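Local coordinates for protein 16S rRNA (adenine(1408)-N(1))-methyltransferase (Escherichia coli, PDB 3P2E) that methylates the N1 position of adenine 1408 in 16S rRNA of assembled 30S subunits, using S-adenosyl-L-methionine, and thereby confers resistance to various aminoglycosides, at residues I103-G108 with L196-L201; F135-T140 with S175-D180; V27-G32 with N96-I101. All blocks are in the same frame, centred on the assembly; numbering follows the deposited sequence.

Interaction 1. Residues I103-G108 with L196-L201. With SAH (S-adenosyl-L-homocysteine), chain C.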
loop_
_atom_site.group_PDB
_atom_site.type_symbol
_atom_site.label_atom_id
_atom_site.label_comp_id
_atom_site.label_asym_id
_atom_site.label_seq_id
_atom_site.Cartn_x
_atom_site.Cartn_y
_atom_site.Cartn_z
ATOM N N ILE A 103 -1.320 1.566 3.354
ATOM C CA ILE A 103 -0.130 1.089 4.052
ATOM C C ILE A 103 -0.737 0.063 5.004
ATOM O O ILE A 103 -1.434 0.420 5.960
ATOM C CB ILE A 103 0.594 2.205 4.846
ATOM C CG1 ILE A 103 1.146 3.260 3.879
ATOM C CG2 ILE A 103 1.759 1.607 5.639
ATOM C CD1 ILE A 103 1.904 4.400 4.562
ATOM N N LEU A 104 -0.495 -1.216 4.724
ATOM C CA LEU A 104 -1.076 -2.290 5.524
ATOM C C LEU A 104 -0.079 -3.083 6.346
ATOM O O LEU A 104 0.924 -3.563 5.820
ATOM C CB LEU A 104 -1.826 -3.259 4.604
ATOM C CG LEU A 104 -2.753 -2.624 3.570
ATOM C CD1 LEU A 104 -3.231 -3.694 2.602
ATOM C CD2 LEU A 104 -3.922 -1.949 4.265
ATOM N N PHE A 105 -0.372 -3.213 7.638
ATOM C CA PHE A 105 0.466 -3.976 8.564
ATOM C C PHE A 105 1.949 -3.683 8.367
ATOM O O PHE A 105 2.762 -4.606 8.231
ATOM C CB PHE A 105 0.193 -5.467 8.368
ATOM C CG PHE A 105 -1.268 -5.793 8.240
ATOM C CD1 PHE A 105 -2.119 -5.686 9.337
ATOM C CD2 PHE A 105 -1.802 -6.158 7.011
ATOM C CE1 PHE A 105 -3.492 -5.934 9.208
ATOM C CE2 PHE A 105 -3.170 -6.408 6.866
ATOM C CZ PHE A 105 -4.016 -6.294 7.973
ATOM N N PRO A 106 2.325 -2.392 8.353
ATOM C CA PRO A 106 3.733 -2.046 8.166
ATOM C C PRO A 106 4.612 -2.532 9.313
ATOM O O PRO A 106 4.128 -2.812 10.415
ATOM C CB PRO A 106 3.699 -0.522 8.065
ATOM C CG PRO A 106 2.577 -0.160 8.997
ATOM C CD PRO A 106 1.517 -1.187 8.630
ATOM N N TRP A 107 5.906 -2.627 9.039
ATOM C CA TRP A 107 6.877 -3.061 10.032
ATOM C C TRP A 107 8.156 -2.285 9.756
ATOM O O TRP A 107 8.300 -1.672 8.700
ATOM C CB TRP A 107 7.124 -4.564 9.893
ATOM C CG TRP A 107 7.406 -5.269 11.184
ATOM C CD1 TRP A 107 6.574 -5.371 12.264
ATOM C CD2 TRP A 107 8.581 -6.017 11.512
ATOM N NE1 TRP A 107 7.158 -6.141 13.241
ATOM C CE2 TRP A 107 8.390 -6.551 12.806
ATOM C CE3 TRP A 107 9.780 -6.292 10.837
ATOM C CZ2 TRP A 107 9.352 -7.346 13.440
ATOM C CZ3 TRP A 107 10.736 -7.084 11.469
ATOM C CH2 TRP A 107 10.514 -7.600 12.758
ATOM N N GLY A 108 9.084 -2.288 10.704
ATOM C CA GLY A 108 10.321 -1.565 10.477
ATOM C C GLY A 108 10.152 -0.060 10.417
ATOM O O GLY A 108 9.297 0.514 11.100
ATOM N N LEU A 196 1.437 -13.832 3.650
ATOM C CA LEU A 196 1.817 -14.769 4.697
ATOM C C LEU A 196 1.897 -14.037 6.035
ATOM O O LEU A 196 1.537 -14.580 7.075
ATOM C CB LEU A 196 3.165 -15.415 4.362
ATOM C CG LEU A 196 3.336 -15.935 2.929
ATOM C CD1 LEU A 196 4.688 -16.617 2.791
ATOM C CD2 LEU A 196 2.213 -16.898 2.584
ATOM N N TRP A 197 2.373 -12.798 5.990
ATOM C CA TRP A 197 2.502 -11.956 7.176
ATOM C C TRP A 197 1.130 -11.672 7.785
ATOM O O TRP A 197 0.942 -11.800 8.996
ATOM C CB TRP A 197 3.205 -10.651 6.770
ATOM C CG TRP A 197 3.234 -9.525 7.786
ATOM C CD1 TRP A 197 2.751 -8.257 7.604
ATOM C CD2 TRP A 197 3.884 -9.522 9.066
ATOM N NE1 TRP A 197 3.070 -7.464 8.683
ATOM C CE2 TRP A 197 3.765 -8.213 9.594
ATOM C CE3 TRP A 197 4.562 -10.494 9.815
ATOM C CZ2 TRP A 197 4.300 -7.853 10.837
ATOM C CZ3 TRP A 197 5.096 -10.135 11.054
ATOM C CH2 TRP A 197 4.960 -8.822 11.551
ATOM N N ALA A 198 0.170 -11.290 6.952
ATOM C CA ALA A 198 -1.169 -10.998 7.459
ATOM C C ALA A 198 -1.802 -12.238 8.080
ATOM O O ALA A 198 -2.482 -12.150 9.105
ATOM C CB ALA A 198 -2.055 -10.459 6.339
ATOM N N LYS A 199 -1.588 -13.390 7.453
ATOM C CA LYS A 199 -2.142 -14.641 7.966
ATOM C C LYS A 199 -1.540 -14.948 9.336
ATOM O O LYS A 199 -2.247 -15.368 10.250
ATOM C CB LYS A 199 -1.861 -15.788 6.991
ATOM C CG LYS A 199 -2.675 -15.723 5.700
ATOM C CD LYS A 199 -4.151 -15.988 5.963
ATOM C CE LYS A 199 -4.978 -15.887 4.684
ATOM N NZ LYS A 199 -4.448 -16.766 3.607
ATOM N N ARG A 200 -0.236 -14.733 9.479
ATOM C CA ARG A 200 0.415 -14.967 10.763
ATOM C C ARG A 200 -0.192 -14.065 11.829
ATOM O O ARG A 200 -0.480 -14.510 12.940
ATOM C CB ARG A 200 1.920 -14.694 10.672
ATOM C CG ARG A 200 2.732 -15.865 10.138
ATOM C CD ARG A 200 4.174 -15.460 9.896
ATOM N NE ARG A 200 4.774 -14.782 11.046
ATOM C CZ ARG A 200 5.882 -14.051 10.978
ATOM N NH1 ARG A 200 6.503 -13.902 9.817
ATOM N NH2 ARG A 200 6.374 -13.471 12.065
ATOM N N LEU A 201 -0.393 -12.793 11.490
ATOM C CA LEU A 201 -0.963 -11.853 12.453
ATOM C C LEU A 201 -2.402 -12.211 12.810
ATOM O O LEU A 201 -2.822 -12.073 13.958
ATOM C CB LEU A 201 -0.917 -10.426 11.905
ATOM C CG LEU A 201 0.457 -9.791 11.662
ATOM C CD1 LEU A 201 0.280 -8.453 10.949
ATOM C CD2 LEU A 201 1.190 -9.597 12.990
HETATM N N SAH C . 1.823 -4.842 3.488
HETATM C CA SAH C . 2.484 -6.003 3.781
HETATM C CB SAH C . 3.541 -5.750 4.859
HETATM C CG SAH C . 4.650 -6.748 5.018
HETATM S SD SAH C . 5.857 -6.432 6.262
HETATM C C SAH C . 1.420 -7.132 4.132
HETATM O O SAH C . 1.915 -8.137 3.840
HETATM O OXT SAH C . 0.386 -6.952 4.596
HETATM C "C5'" SAH C . 6.447 -4.735 6.199
HETATM C "C4'" SAH C . 6.906 -4.421 4.700
HETATM O "O4'" SAH C . 7.197 -3.019 4.767
HETATM C "C3'" SAH C . 8.160 -5.138 4.243
HETATM O "O3'" SAH C . 7.912 -5.879 3.006
HETATM C "C2'" SAH C . 9.239 -4.000 4.126
HETATM O "O2'" SAH C . 10.214 -4.166 3.120
HETATM C "C1'" SAH C . 8.358 -2.748 3.921
HETATM N N9 SAH C . 9.011 -1.454 4.366
HETATM C C8 SAH C . 9.666 -1.215 5.582
HETATM N N7 SAH C . 10.184 -0.002 5.654
HETATM C C5 SAH C . 9.820 0.554 4.382
HETATM C C6 SAH C . 10.131 1.875 3.908
HETATM N N6 SAH C . 10.832 2.765 4.650
HETATM N N1 SAH C . 9.653 2.147 2.638
HETATM C C2 SAH C . 8.927 1.220 1.878
HETATM N N3 SAH C . 8.632 -0.056 2.348
HETATM C C4 SAH C . 9.121 -0.296 3.609
#
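W197, in the first turn of helix 196-203, supplies most of the helix side of this contact, and F105 covers as much from the loop that follows strand 98-104. With CG anti to the backbone N (chi1 170°), the W197 side chain reaches from the helix across to the bound S-adenosyl-L-homocysteine. Its CB only skirts the carboxylate oxygen O of SAH. CD1 comes next, 3.5 Å from the methylene CG of SAH. At NE1 the N-H is given to the main-chain oxygen: W197 NE1 to F105 O is 2.9 Å, in the carbonyl plane on a lone pair, with 155° at the hydrogen. That oxygen lies close to the indole plane, so the bond also limits how the ring can turn. Further out, the CZ2-CH2 edge points at one face of W107, CZ2 standing 3.7 Å from W107 CD1. The W107 five-membered ring and the W197 six-membered ring form a T-shaped pair, centroids 5.0 Å apart and planes at 67°. One indole face of W197 takes the thioether SD of SAH, and the opposite face takes CD1 of L201. F105 extends the apolar side: its CB is 3.9 Å from L201 CD1, and its ring turns an edge to the carboxylate OXT of SAH. The backbone helps too, because L104 O accepts a hydrogen bond from the SAH amino group, SAH N to L104 O being 2.8 Å. Sulfur over the W197 indole, with W107 CB beside C5' of SAH, implies that the two tryptophans border the place where the reactive methyl of S-adenosyl-L-methionine would probably sit.

Interaction 2. Residues F135-T140 with S175-D180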
loop_
_atom_site.group_PDB
_atom_site.type_symbol
_atom_site.label_atom_id
_atom_site.label_comp_id
_atom_site.label_asym_id
_atom_site.label_seq_id
_atom_site.Cartn_x
_atom_site.Cartn_y
_atom_site.Cartn_z
ATOM N N PHE A 135 -7.198 7.355 1.598
ATOM C CA PHE A 135 -6.026 6.696 2.161
ATOM C C PHE A 135 -6.460 5.789 3.296
ATOM O O PHE A 135 -7.511 5.992 3.908
ATOM C CB PHE A 135 -4.988 7.716 2.654
ATOM C CG PHE A 135 -5.287 8.299 4.009
ATOM C CD1 PHE A 135 -4.801 7.696 5.167
ATOM C CD2 PHE A 135 -6.044 9.461 4.127
ATOM C CE1 PHE A 135 -5.062 8.242 6.424
ATOM C CE2 PHE A 135 -6.313 10.017 5.380
ATOM C CZ PHE A 135 -5.821 9.406 6.530
ATOM N N GLU A 136 -5.648 4.772 3.557
ATOM C CA GLU A 136 -5.931 3.818 4.607
ATOM C C GLU A 136 -4.628 3.298 5.197
ATOM O O GLU A 136 -3.786 2.779 4.468
ATOM C CB GLU A 136 -6.744 2.664 4.021
ATOM C CG GLU A 136 -6.711 1.378 4.815
ATOM C CD GLU A 136 -7.381 0.243 4.066
ATOM O OE1 GLU A 136 -6.907 -0.115 2.966
ATOM O OE2 GLU A 136 -8.387 -0.287 4.573
ATOM N N PHE A 137 -4.460 3.468 6.508
ATOM C CA PHE A 137 -3.273 2.978 7.214
ATOM C C PHE A 137 -3.768 1.982 8.258
ATOM O O PHE A 137 -4.509 2.356 9.170
ATOM C CB PHE A 137 -2.525 4.106 7.949
ATOM C CG PHE A 137 -2.052 5.235 7.065
ATOM C CD1 PHE A 137 -1.801 5.041 5.708
ATOM C CD2 PHE A 137 -1.826 6.498 7.613
ATOM C CE1 PHE A 137 -1.335 6.089 4.907
ATOM C CE2 PHE A 137 -1.360 7.553 6.821
ATOM C CZ PHE A 137 -1.114 7.348 5.467
ATOM N N VAL A 138 -3.374 0.719 8.127
ATOM C CA VAL A 138 -3.792 -0.306 9.084
ATOM C C VAL A 138 -2.549 -0.779 9.828
ATOM O O VAL A 138 -1.635 -1.354 9.232
ATOM C CB VAL A 138 -4.462 -1.496 8.363
ATOM C CG1 VAL A 138 -4.909 -2.545 9.379
ATOM C CG2 VAL A 138 -5.646 -0.999 7.552
ATOM N N THR A 139 -2.517 -0.542 11.136
ATOM C CA THR A 139 -1.351 -0.903 11.929
ATOM C C THR A 139 -1.622 -1.790 13.137
ATOM O O THR A 139 -2.755 -1.928 13.600
ATOM C CB THR A 139 -0.641 0.364 12.451
ATOM O OG1 THR A 139 -1.560 1.127 13.244
ATOM C CG2 THR A 139 -0.153 1.226 11.301
ATOM N N THR A 140 -0.547 -2.387 13.636
ATOM C CA THR A 140 -0.589 -3.226 14.822
ATOM C C THR A 140 0.842 -3.314 15.342
ATOM O O THR A 140 1.791 -3.329 14.558
ATOM C CB THR A 140 -1.110 -4.646 14.522
ATOM O OG1 THR A 140 -1.249 -5.363 15.757
ATOM C CG2 THR A 140 -0.152 -5.400 13.604
ATOM N N SER A 175 0.670 16.846 6.824
ATOM C CA SER A 175 1.314 16.070 5.770
ATOM C C SER A 175 0.400 15.849 4.572
ATOM O O SER A 175 0.821 15.275 3.564
ATOM C CB SER A 175 1.773 14.713 6.311
ATOM O OG SER A 175 2.777 14.874 7.296
ATOM N N GLY A 176 -0.846 16.298 4.687
ATOM C CA GLY A 176 -1.794 16.145 3.597
ATOM C C GLY A 176 -2.854 15.082 3.829
ATOM O O GLY A 176 -3.721 14.865 2.978
ATOM N N PHE A 177 -2.800 14.417 4.977
ATOM C CA PHE A 177 -3.782 13.376 5.279
ATOM C C PHE A 177 -4.852 13.838 6.270
ATOM O O PHE A 177 -4.555 14.169 7.419
ATOM C CB PHE A 177 -3.071 12.132 5.818
ATOM C CG PHE A 177 -2.181 11.459 4.808
ATOM C CD1 PHE A 177 -2.728 10.773 3.729
ATOM C CD2 PHE A 177 -0.795 11.523 4.929
ATOM C CE1 PHE A 177 -1.910 10.159 2.783
ATOM C CE2 PHE A 177 0.034 10.913 3.988
ATOM C CZ PHE A 177 -0.527 10.228 2.910
ATOM N N ARG A 178 -6.101 13.847 5.811
ATOM C CA ARG A 178 -7.236 14.261 6.631
ATOM C C ARG A 178 -7.981 13.030 7.146
ATOM O O ARG A 178 -8.679 12.356 6.388
ATOM C CB ARG A 178 -8.186 15.116 5.800
ATOM C CG ARG A 178 -7.577 16.397 5.252
ATOM C CD ARG A 178 -7.473 17.459 6.327
ATOM N NE ARG A 178 -7.121 18.757 5.762
ATOM C CZ ARG A 178 -7.152 19.900 6.441
ATOM N NH1 ARG A 178 -7.521 19.905 7.717
ATOM N NH2 ARG A 178 -6.821 21.036 5.841
ATOM N N ILE A 179 -7.836 12.745 8.434
ATOM C CA ILE A 179 -8.491 11.591 9.038
ATOM C C ILE A 179 -10.010 11.742 9.073
ATOM O O ILE A 179 -10.531 12.727 9.604
ATOM C CB ILE A 179 -8.004 11.361 10.489
ATOM C CG1 ILE A 179 -6.495 11.103 10.503
ATOM C CG2 ILE A 179 -8.739 10.176 11.106
ATOM C CD1 ILE A 179 -5.916 10.935 11.903
ATOM N N ASP A 180 -10.717 10.769 8.501
ATOM C CA ASP A 180 -12.176 10.790 8.512
ATOM C C ASP A 180 -12.728 9.722 9.447
ATOM O O ASP A 180 -13.865 9.820 9.919
ATOM C CB ASP A 180 -12.737 10.563 7.111
ATOM C CG ASP A 180 -12.420 11.696 6.171
ATOM O OD1 ASP A 180 -12.563 12.865 6.588
ATOM O OD2 ASP A 180 -12.042 11.418 5.017
#
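Aromatic contacts dominate, and three phenylalanines, F135, F137 and F177, supply them as a cluster. F177 presents an edge to one face of F135: CD1 of F177 stands 3.6 Å from F135 CG, off the ring centre toward the rim, and the T-shaped pair has centroids 4.9 Å apart with planes at 60°. F177 in turn offers a face to F137, whose tip atom CZ lies over the centre of that ring, 3.9 Å from F177 CZ. The planes here meet at 71°, with a centroid separation of 5.2 Å. Within the strand the series closes, since CD1 of F135 sits over the middle of the F137 ring. F135 gets there with CG in the crowded site between the backbone N and the carbonyl carbon.

The cluster belongs to the half of a Rossmann-like methyltransferase sheet (strand order 3-2-1-4-5-7-6) built from the later strands. Strand 209-215 runs between strands 133-139 and 178-185, so the two segments are not paired and meet through side chains on one side of the sheet. F177 follows helix 166-175, which G176 ends in a Schellman motif, its positive phi turning the chain toward strand 178-185. L172 of that helix touches F177.

CH-pi and other approaches complete the contact. CB of F177 lies over the F135 face, 4.2 Å from the ring centroid and 22° off the normal. At the rim of the same ring, near its plane, the main-chain oxygen of R178 is 3.5 Å from F135 CE2. I179 CG1 touches loosely, 4.4 Å from F135 CZ.

Interaction 3. Residues V27-G32 with N96-I101. With SAH (S-adenosyl-L-homocysteine), chain C.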
loop_
_atom_site.group_PDB
_atom_site.type_symbol
_atom_site.label_atom_id
_atom_site.label_comp_id
_atom_site.label_asym_id
_atom_site.label_seq_id
_atom_site.Cartn_x
_atom_site.Cartn_y
_atom_site.Cartn_z
ATOM N N VAL A 27 -6.348 4.266 -10.040
ATOM C CA VAL A 27 -5.007 3.788 -9.726
ATOM C C VAL A 27 -4.901 3.676 -8.207
ATOM O O VAL A 27 -5.224 4.616 -7.484
ATOM C CB VAL A 27 -3.911 4.769 -10.228
ATOM C CG1 VAL A 27 -2.535 4.326 -9.719
ATOM C CG2 VAL A 27 -3.913 4.818 -11.744
ATOM N N HIS A 28 -4.461 2.517 -7.728
ATOM C CA HIS A 28 -4.305 2.298 -6.299
ATOM C C HIS A 28 -2.848 1.968 -6.003
ATOM O O HIS A 28 -2.252 1.141 -6.684
ATOM C CB HIS A 28 -5.176 1.125 -5.831
ATOM C CG HIS A 28 -5.021 0.812 -4.377
ATOM N ND1 HIS A 28 -5.673 1.519 -3.390
ATOM C CD2 HIS A 28 -4.230 -0.084 -3.738
ATOM C CE1 HIS A 28 -5.290 1.074 -2.205
ATOM N NE2 HIS A 28 -4.413 0.103 -2.389
ATOM N N ILE A 29 -2.281 2.620 -4.993
ATOM C CA ILE A 29 -0.903 2.358 -4.596
ATOM C C ILE A 29 -0.878 1.720 -3.209
ATOM O O ILE A 29 -1.533 2.205 -2.285
ATOM C CB ILE A 29 -0.048 3.656 -4.541
ATOM C CG1 ILE A 29 0.177 4.199 -5.956
ATOM C CG2 ILE A 29 1.303 3.365 -3.868
ATOM C CD1 ILE A 29 0.996 5.493 -6.011
ATOM N N ASP A 30 -0.140 0.623 -3.081
ATOM C CA ASP A 30 0.014 -0.062 -1.803
ATOM C C ASP A 30 1.501 0.048 -1.476
ATOM O O ASP A 30 2.339 -0.590 -2.124
ATOM C CB ASP A 30 -0.416 -1.528 -1.916
ATOM C CG ASP A 30 -0.361 -2.258 -0.586
ATOM O OD1 ASP A 30 -0.770 -1.662 0.433
ATOM O OD2 ASP A 30 0.081 -3.432 -0.559
ATOM N N LEU A 31 1.818 0.888 -0.493
ATOM C CA LEU A 31 3.200 1.133 -0.068
ATOM C C LEU A 31 3.638 0.123 0.993
ATOM O O LEU A 31 2.928 -0.095 1.973
ATOM C CB LEU A 31 3.313 2.559 0.472
ATOM C CG LEU A 31 4.662 3.019 1.033
ATOM C CD1 LEU A 31 5.761 2.855 -0.013
ATOM C CD2 LEU A 31 4.540 4.468 1.468
ATOM N N GLY A 32 4.816 -0.472 0.800
ATOM C CA GLY A 32 5.304 -1.491 1.720
ATOM C C GLY A 32 4.442 -2.718 1.482
ATOM O O GLY A 32 4.020 -3.401 2.413
ATOM N N ASN A 96 1.264 12.474 -7.974
ATOM C CA ASN A 96 -0.098 12.857 -8.353
ATOM C C ASN A 96 -0.768 11.853 -9.289
ATOM O O ASN A 96 -1.410 12.238 -10.267
ATOM C CB ASN A 96 -0.049 14.239 -9.017
ATOM C CG ASN A 96 -1.422 14.842 -9.230
ATOM O OD1 ASN A 96 -2.201 14.986 -8.291
ATOM N ND2 ASN A 96 -1.719 15.210 -10.472
ATOM N N ILE A 97 -0.656 10.568 -8.970
ATOM C CA ILE A 97 -1.220 9.530 -9.833
ATOM C C ILE A 97 -2.291 8.626 -9.212
ATOM O O ILE A 97 -3.102 8.038 -9.930
ATOM C CB ILE A 97 -0.081 8.612 -10.348
ATOM C CG1 ILE A 97 -0.555 7.766 -11.528
ATOM C CG2 ILE A 97 0.376 7.683 -9.230
ATOM C CD1 ILE A 97 0.529 6.853 -12.087
ATOM N N ALA A 98 -2.304 8.518 -7.890
ATOM C CA ALA A 98 -3.237 7.606 -7.230
ATOM C C ALA A 98 -4.582 8.112 -6.721
ATOM O O ALA A 98 -4.689 9.190 -6.142
ATOM C CB ALA A 98 -2.512 6.893 -6.096
ATOM N N ASP A 99 -5.612 7.296 -6.940
ATOM C CA ASP A 99 -6.957 7.601 -6.468
ATOM C C ASP A 99 -7.056 7.137 -5.016
ATOM O O ASP A 99 -7.912 7.599 -4.259
ATOM C CB ASP A 99 -7.998 6.853 -7.308
ATOM C CG ASP A 99 -8.115 7.403 -8.703
ATOM O OD1 ASP A 99 -8.849 8.401 -8.885
ATOM O OD2 ASP A 99 -7.470 6.850 -9.616
ATOM N N SER A 100 -6.175 6.214 -4.636
ATOM C CA SER A 100 -6.164 5.677 -3.281
ATOM C C SER A 100 -4.785 5.149 -2.911
ATOM O O SER A 100 -4.050 4.657 -3.766
ATOM C CB SER A 100 -7.200 4.560 -3.144
ATOM O OG SER A 100 -7.030 3.571 -4.146
ATOM N N ILE A 101 -4.439 5.271 -1.633
ATOM C CA ILE A 101 -3.147 4.825 -1.127
ATOM C C ILE A 101 -3.335 4.056 0.165
ATOM O O ILE A 101 -4.098 4.466 1.036
ATOM C CB ILE A 101 -2.204 6.018 -0.826
ATOM C CG1 ILE A 101 -1.854 6.761 -2.114
ATOM C CG2 ILE A 101 -0.929 5.519 -0.158
ATOM C CD1 ILE A 101 -2.977 7.591 -2.683
HETATM N N SAH C . 1.823 -4.842 3.488
HETATM C CA SAH C . 2.484 -6.003 3.781
HETATM C CB SAH C . 3.541 -5.750 4.859
HETATM C CG SAH C . 4.650 -6.748 5.018
HETATM S SD SAH C . 5.857 -6.432 6.262
HETATM C C SAH C . 1.420 -7.132 4.132
HETATM O O SAH C . 1.915 -8.137 3.840
HETATM O OXT SAH C . 0.386 -6.952 4.596
HETATM C "C5'" SAH C . 6.447 -4.735 6.199
HETATM C "C4'" SAH C . 6.906 -4.421 4.700
HETATM O "O4'" SAH C . 7.197 -3.019 4.767
HETATM C "C3'" SAH C . 8.160 -5.138 4.243
HETATM O "O3'" SAH C . 7.912 -5.879 3.006
HETATM C "C2'" SAH C . 9.239 -4.000 4.126
HETATM O "O2'" SAH C . 10.214 -4.166 3.120
HETATM C "C1'" SAH C . 8.358 -2.748 3.921
HETATM N N9 SAH C . 9.011 -1.454 4.366
HETATM C C8 SAH C . 9.666 -1.215 5.582
HETATM N N7 SAH C . 10.184 -0.002 5.654
HETATM C C5 SAH C . 9.820 0.554 4.382
HETATM C C6 SAH C . 10.131 1.875 3.908
HETATM N N6 SAH C . 10.832 2.765 4.650
HETATM N N1 SAH C . 9.653 2.147 2.638
HETATM C C2 SAH C . 8.927 1.220 1.878
HETATM N N3 SAH C . 8.632 -0.056 2.348
HETATM C C4 SAH C . 9.121 -0.296 3.609
#
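Backbone hydrogen bonds establish parallel pairing, with bridges H28-S100 and I29-I101. The straightest bond, at 171°, runs from I29 N to S100 O, 3.0 Å away in the carbonyl plane. One carbonyl receives two donors: D99 N lies 2.8 Å from V27 O, while S100 N makes a weak bond to the same oxygen. The chain turns a corner at D99, and there its carboxylate takes over a backbone role: D99 OD2 accepts the N-H of V27 at 2.8 Å through its anti lone pair. K130 forms a salt bridge with this OD2, probably offsetting its charge.

The polar side-chain bond joins H28 ND1 and S100 OG, 2.6 Å apart, with the hydroxyl at the imidazole edge and in its plane. NE2 of H28 is bonded to S102 OG, so both ring nitrogens are engaged and the ring's rotation is fixed.

Apolar contacts occupy the sheet face of I29 and I101. CD1 of I29 sits 3.8 Å from A98 CB and also meets I97 CG2, the two isoleucines crossing at about a right angle. I29 CB also faces I101 CG1, 4.3 Å away.

Just past the C-terminal end of strand 26-31, G32 O accepts a hydrogen bond from the SAH amino group. Strand 49-54 flanks strand 26-31 on the side away from strand 98-104, helix 14-21 touches V27 and I97, and helix 119-126 packs V125 against L31 and I101.

Overall arrangement
From the N terminus, the first segment to take part is on strand 26-31, and interaction 3 closes a loop of 63 residues by pairing it with the start of strand 98-104. Interaction 1 opens only afterwards, at the end of that same strand, and its loop runs on to helix 196-203. Interaction 2 lies wholly within this second loop, linking strand 133-139 to the start of strand 178-185. Strand 98-104 carries segments of interactions 1 and 3 and lies beside strand 133-139 of interaction 2, E136 N being 3.0 Å from I101 O; just past its end F105 N is 2.8 Å from V138 O. Interactions 1 and 3 both touch SAH, whereas the side chain of F137 in interaction 2 is about 11 Å from SAH.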